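CRISPR-associated protein, Cse2 family (Meiothermus ruber, PDB 3WA8) is the CasB (Cse2) subunit of a type I-E CRISPR system, thought to bind G-rich crRNA sequence and to help stabilise the R-loop. Local coordinates at residues R107-G110 with H111-A114; L116-A119 with R120-K124. All blocks are in the same frame, centred on the assembly; numbering follows the deposited sequence.

Contact 1: R107-G110 with H111-A114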
loop_
_atom_site.group_PDB
_atom_site.type_symbol
_atom_site.label_atom_id
_atom_site.label_comp_id
_atom_site.label_asym_id
_atom_site.label_seq_id
_atom_site.Cartn_x
_atom_site.Cartn_y
_atom_site.Cartn_z
ATOM N N ARG A 107 10.526 -1.052 -4.051
ATOM C CA ARG A 107 9.191 -0.662 -4.451
ATOM C C ARG A 107 8.058 -1.355 -3.682
ATOM O O ARG A 107 6.891 -1.018 -3.875
ATOM C CB ARG A 107 9.037 -0.780 -5.976
ATOM C CG ARG A 107 9.672 0.398 -6.722
ATOM C CD ARG A 107 9.532 0.303 -8.236
ATOM N NE ARG A 107 9.906 1.556 -8.911
ATOM C CZ ARG A 107 9.086 2.596 -9.105
ATOM N NH1 ARG A 107 7.823 2.552 -8.681
ATOM N NH2 ARG A 107 9.529 3.689 -9.735
ATOM N N THR A 108 8.401 -2.266 -2.775
ATOM C CA THR A 108 7.402 -3.006 -1.995
ATOM C C THR A 108 7.215 -2.445 -0.584
ATOM O O THR A 108 8.102 -1.808 -0.043
ATOM C CB THR A 108 7.798 -4.480 -1.836
ATOM O OG1 THR A 108 8.753 -4.598 -0.770
ATOM C CG2 THR A 108 8.373 -5.051 -3.117
ATOM N N LEU A 109 6.079 -2.711 0.038
ATOM C CA LEU A 109 5.813 -2.098 1.326
ATOM C C LEU A 109 6.812 -2.577 2.395
ATOM O O LEU A 109 7.089 -1.867 3.389
ATOM C CB LEU A 109 4.379 -2.349 1.767
ATOM C CG LEU A 109 3.945 -1.266 2.758
ATOM C CD1 LEU A 109 3.781 0.055 2.010
ATOM C CD2 LEU A 109 2.679 -1.629 3.554
ATOM N N GLY A 110 7.344 -3.780 2.191
ATOM C CA GLY A 110 8.396 -4.290 3.044
ATOM C C GLY A 110 9.516 -3.264 3.125
ATOM O O GLY A 110 9.975 -2.894 4.223
ATOM N N HIS A 111 9.949 -2.759 1.973
ATOM C CA HIS A 111 11.015 -1.762 2.014
ATOM C C HIS A 111 10.586 -0.512 2.806
ATOM O O HIS A 111 11.377 0.010 3.609
ATOM C CB HIS A 111 11.545 -1.424 0.625
ATOM C CG HIS A 111 12.492 -0.263 0.607
ATOM N ND1 HIS A 111 13.842 -0.396 0.840
ATOM C CD2 HIS A 111 12.281 1.054 0.370
ATOM C CE1 HIS A 111 14.424 0.784 0.743
ATOM N NE2 HIS A 111 13.495 1.683 0.469
ATOM N N ALA A 112 9.347 -0.049 2.606
ATOM C CA ALA A 112 8.887 1.158 3.304
ATOM C C ALA A 112 8.939 0.902 4.814
ATOM O O ALA A 112 9.441 1.746 5.577
ATOM C CB ALA A 112 7.503 1.578 2.854
ATOM N N ILE A 113 8.490 -0.292 5.223
ATOM C CA ILE A 113 8.402 -0.623 6.630
ATOM C C ILE A 113 9.796 -0.705 7.268
ATOM O O ILE A 113 10.000 -0.250 8.415
ATOM C CB ILE A 113 7.560 -1.890 6.869
ATOM C CG1 ILE A 113 6.089 -1.584 6.629
ATOM C CG2 ILE A 113 7.698 -2.411 8.316
ATOM C CD1 ILE A 113 5.290 -2.785 6.220
ATOM N N ALA A 114 10.754 -1.256 6.527
ATOM C CA ALA A 114 12.106 -1.348 7.045
ATOM C C ALA A 114 12.651 0.044 7.285
ATOM O O ALA A 114 13.322 0.293 8.289
ATOM C CB ALA A 114 12.985 -2.087 6.101
#
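T108 O receives two backbone N-H groups at once, from H111 (N to O 2.9 Å) and from A112 (N to O 3.4 Å), both weak bonds. This forked acceptance marks the N-terminal start of an alpha-helix, helix 109-119, with T108 in the N-cap position. From the next residue the regular i to i+4 pattern takes over: I113 N bonds to L109 O at 2.8 Å and A114 N to G110 O at 2.9 Å. The T108 hydroxyl OG1 turns back instead and bonds to Y105 O, tying the cap to the end of the preceding helix. H111 has CG anti to its own backbone N (chi1 171°), which carries the imidazole away from the first turn; there ND1 bonds to T190 OG1 on helix 178-197. On the buried side the contact is apolar. The two methyls of L109 divide the work, CD1 resting against A112 CB while CD2 meets I113. L145 and M148 of helix 141-154 pack against L109 and I113 respectively, and W183 of helix 178-197 also touches L109. L109 CD2 and I113 CD1 are 3.9 Å apart, their side chains running obliquely across one another.

Contact 2: L116-A119 with R120-K124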
loop_
_atom_site.group_PDB
_atom_site.type_symbol
_atom_site.label_atom_id
_atom_site.label_comp_id
_atom_site.label_asym_id
_atom_site.label_seq_id
_atom_site.Cartn_x
_atom_site.Cartn_y
_atom_site.Cartn_z
ATOM N N LEU A 116 11.023 2.651 8.061
ATOM C CA LEU A 116 10.374 3.120 9.266
ATOM C C LEU A 116 11.058 2.491 10.484
ATOM O O LEU A 116 11.438 3.193 11.441
ATOM C CB LEU A 116 8.906 2.764 9.207
ATOM C CG LEU A 116 8.160 2.812 10.518
ATOM C CD1 LEU A 116 7.989 4.255 10.970
ATOM C CD2 LEU A 116 6.846 2.133 10.353
ATOM N N TYR A 117 11.250 1.178 10.426
ATOM C CA TYR A 117 11.954 0.447 11.459
ATOM C C TYR A 117 13.283 1.100 11.808
ATOM O O TYR A 117 13.564 1.344 12.981
ATOM C CB TYR A 117 12.162 -0.966 10.965
ATOM C CG TYR A 117 12.993 -1.863 11.830
ATOM C CD1 TYR A 117 12.551 -2.256 13.082
ATOM C CD2 TYR A 117 14.195 -2.363 11.372
ATOM C CE1 TYR A 117 13.297 -3.102 13.865
ATOM C CE2 TYR A 117 14.959 -3.207 12.152
ATOM C CZ TYR A 117 14.503 -3.579 13.399
ATOM O OH TYR A 117 15.250 -4.424 14.182
ATOM N N LEU A 118 14.090 1.405 10.795
ATOM C CA LEU A 118 15.425 1.976 11.017
ATOM C C LEU A 118 15.355 3.408 11.525
ATOM O O LEU A 118 16.195 3.833 12.312
ATOM C CB LEU A 118 16.269 1.916 9.744
ATOM C CG LEU A 118 16.684 0.540 9.209
ATOM C CD1 LEU A 118 16.808 0.579 7.703
ATOM C CD2 LEU A 118 17.973 0.016 9.830
ATOM N N ALA A 119 14.351 4.147 11.072
ATOM C CA ALA A 119 14.112 5.508 11.546
ATOM C C ALA A 119 13.802 5.545 13.049
ATOM O O ALA A 119 14.091 6.533 13.715
ATOM C CB ALA A 119 12.985 6.170 10.743
ATOM N N ARG A 120 13.228 4.469 13.581
ATOM C CA ARG A 120 12.872 4.409 14.999
ATOM C C ARG A 120 13.811 3.535 15.811
ATOM O O ARG A 120 13.359 2.800 16.692
ATOM C CB ARG A 120 11.450 3.888 15.171
ATOM C CG ARG A 120 10.371 4.884 14.858
ATOM C CD ARG A 120 9.140 4.521 15.638
ATOM N NE ARG A 120 7.948 4.973 14.944
ATOM C CZ ARG A 120 7.456 6.207 15.024
ATOM N NH1 ARG A 120 8.061 7.114 15.800
ATOM N NH2 ARG A 120 6.354 6.531 14.333
ATOM N N ASP A 121 15.108 3.611 15.511
ATOM C CA ASP A 121 16.141 2.881 16.256
ATOM C C ASP A 121 16.088 1.377 16.177
ATOM O O ASP A 121 16.471 0.706 17.134
ATOM C CB ASP A 121 16.103 3.253 17.726
ATOM C CG ASP A 121 17.104 4.262 18.055
ATOM O OD1 ASP A 121 17.024 5.358 17.457
ATOM O OD2 ASP A 121 17.977 3.950 18.888
ATOM N N GLN A 122 15.635 0.843 15.046
ATOM C CA GLN A 122 15.470 -0.608 14.897
ATOM C C GLN A 122 14.523 -1.108 15.981
ATOM O O GLN A 122 14.843 -2.055 16.711
ATOM C CB GLN A 122 16.816 -1.345 14.985
ATOM C CG GLN A 122 17.983 -0.629 14.322
ATOM C CD GLN A 122 19.133 -1.557 14.039
ATOM O OE1 GLN A 122 20.173 -1.491 14.701
ATOM N NE2 GLN A 122 18.954 -2.448 13.061
ATOM N N SER A 123 13.365 -0.451 16.074
ATOM C CA SER A 123 12.409 -0.656 17.158
ATOM C C SER A 123 11.712 -1.984 17.022
ATOM O O SER A 123 11.022 -2.229 16.031
ATOM C CB SER A 123 11.370 0.468 17.181
ATOM O OG SER A 123 10.045 -0.046 17.264
ATOM N N LYS A 124 11.861 -2.835 18.029
ATOM C CA LYS A 124 11.262 -4.156 17.947
ATOM C C LYS A 124 9.733 -4.138 17.841
ATOM O O LYS A 124 9.136 -5.040 17.240
ATOM C CB LYS A 124 11.800 -5.104 19.021
ATOM C CG LYS A 124 12.934 -5.986 18.465
ATOM C CD LYS A 124 13.770 -6.622 19.577
ATOM C CE LYS A 124 15.158 -7.062 19.065
ATOM N NZ LYS A 124 16.100 -7.473 20.167
#
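Among the polar contacts, Y117 O accepts R120 N (N to O 3.2 Å), the donor standing well above the carbonyl plane, and weakly Q122 N (N to O 3.0 Å). R120 N is shared with L116 O in a second, weak bond, and D121 N reaches L118 O weakly. The aromatic contact is a CH-pi interaction: Q122 CA sits over one face of the Y117 ring, 3.6 Å from the centroid and offset toward the rim. S123 O approaches the ring edge in plane, 3.3 Å from CE1. With CG anti to the backbone N (chi1 174°), the tyrosine ring reaches forward across the turn. Here helix 109-119 ends, R120 leaving helical geometry and D121 and Q122 both taking positive phi, before S123 N-caps helix 124-135 through OG to I126 N. Were the tyrosine Y117 replaced by an alanine, Q122 CA would probably lose its aromatic cover and a gap would be likely to open beside I126 and F187, which also touch the ring. In van der Waals contact, the side chains of L116 and R120 run alongside each other in the same direction, the leucine methyl L116 CD1 lying 4.0 Å from R120 NE.

Contacts 1 and 2 show how one short helix is started and stopped. Both use helix 109-119: contact 1 forms its first turn, and contact 2, which follows in series along the chain, its last turn and the loop to helix 124-135. Their centres are about 13 Å apart, and apart from adjoining in sequence they do not touch. Contact 1 is buried, its centre about 9 Å from the chain's centre, whereas that of contact 2 lies about 19 Å out and the contact is partly exposed. Helices 141-154 and 178-197 pack against both, so both ends of the short helix are bound to the same two helices of this all-helical protein.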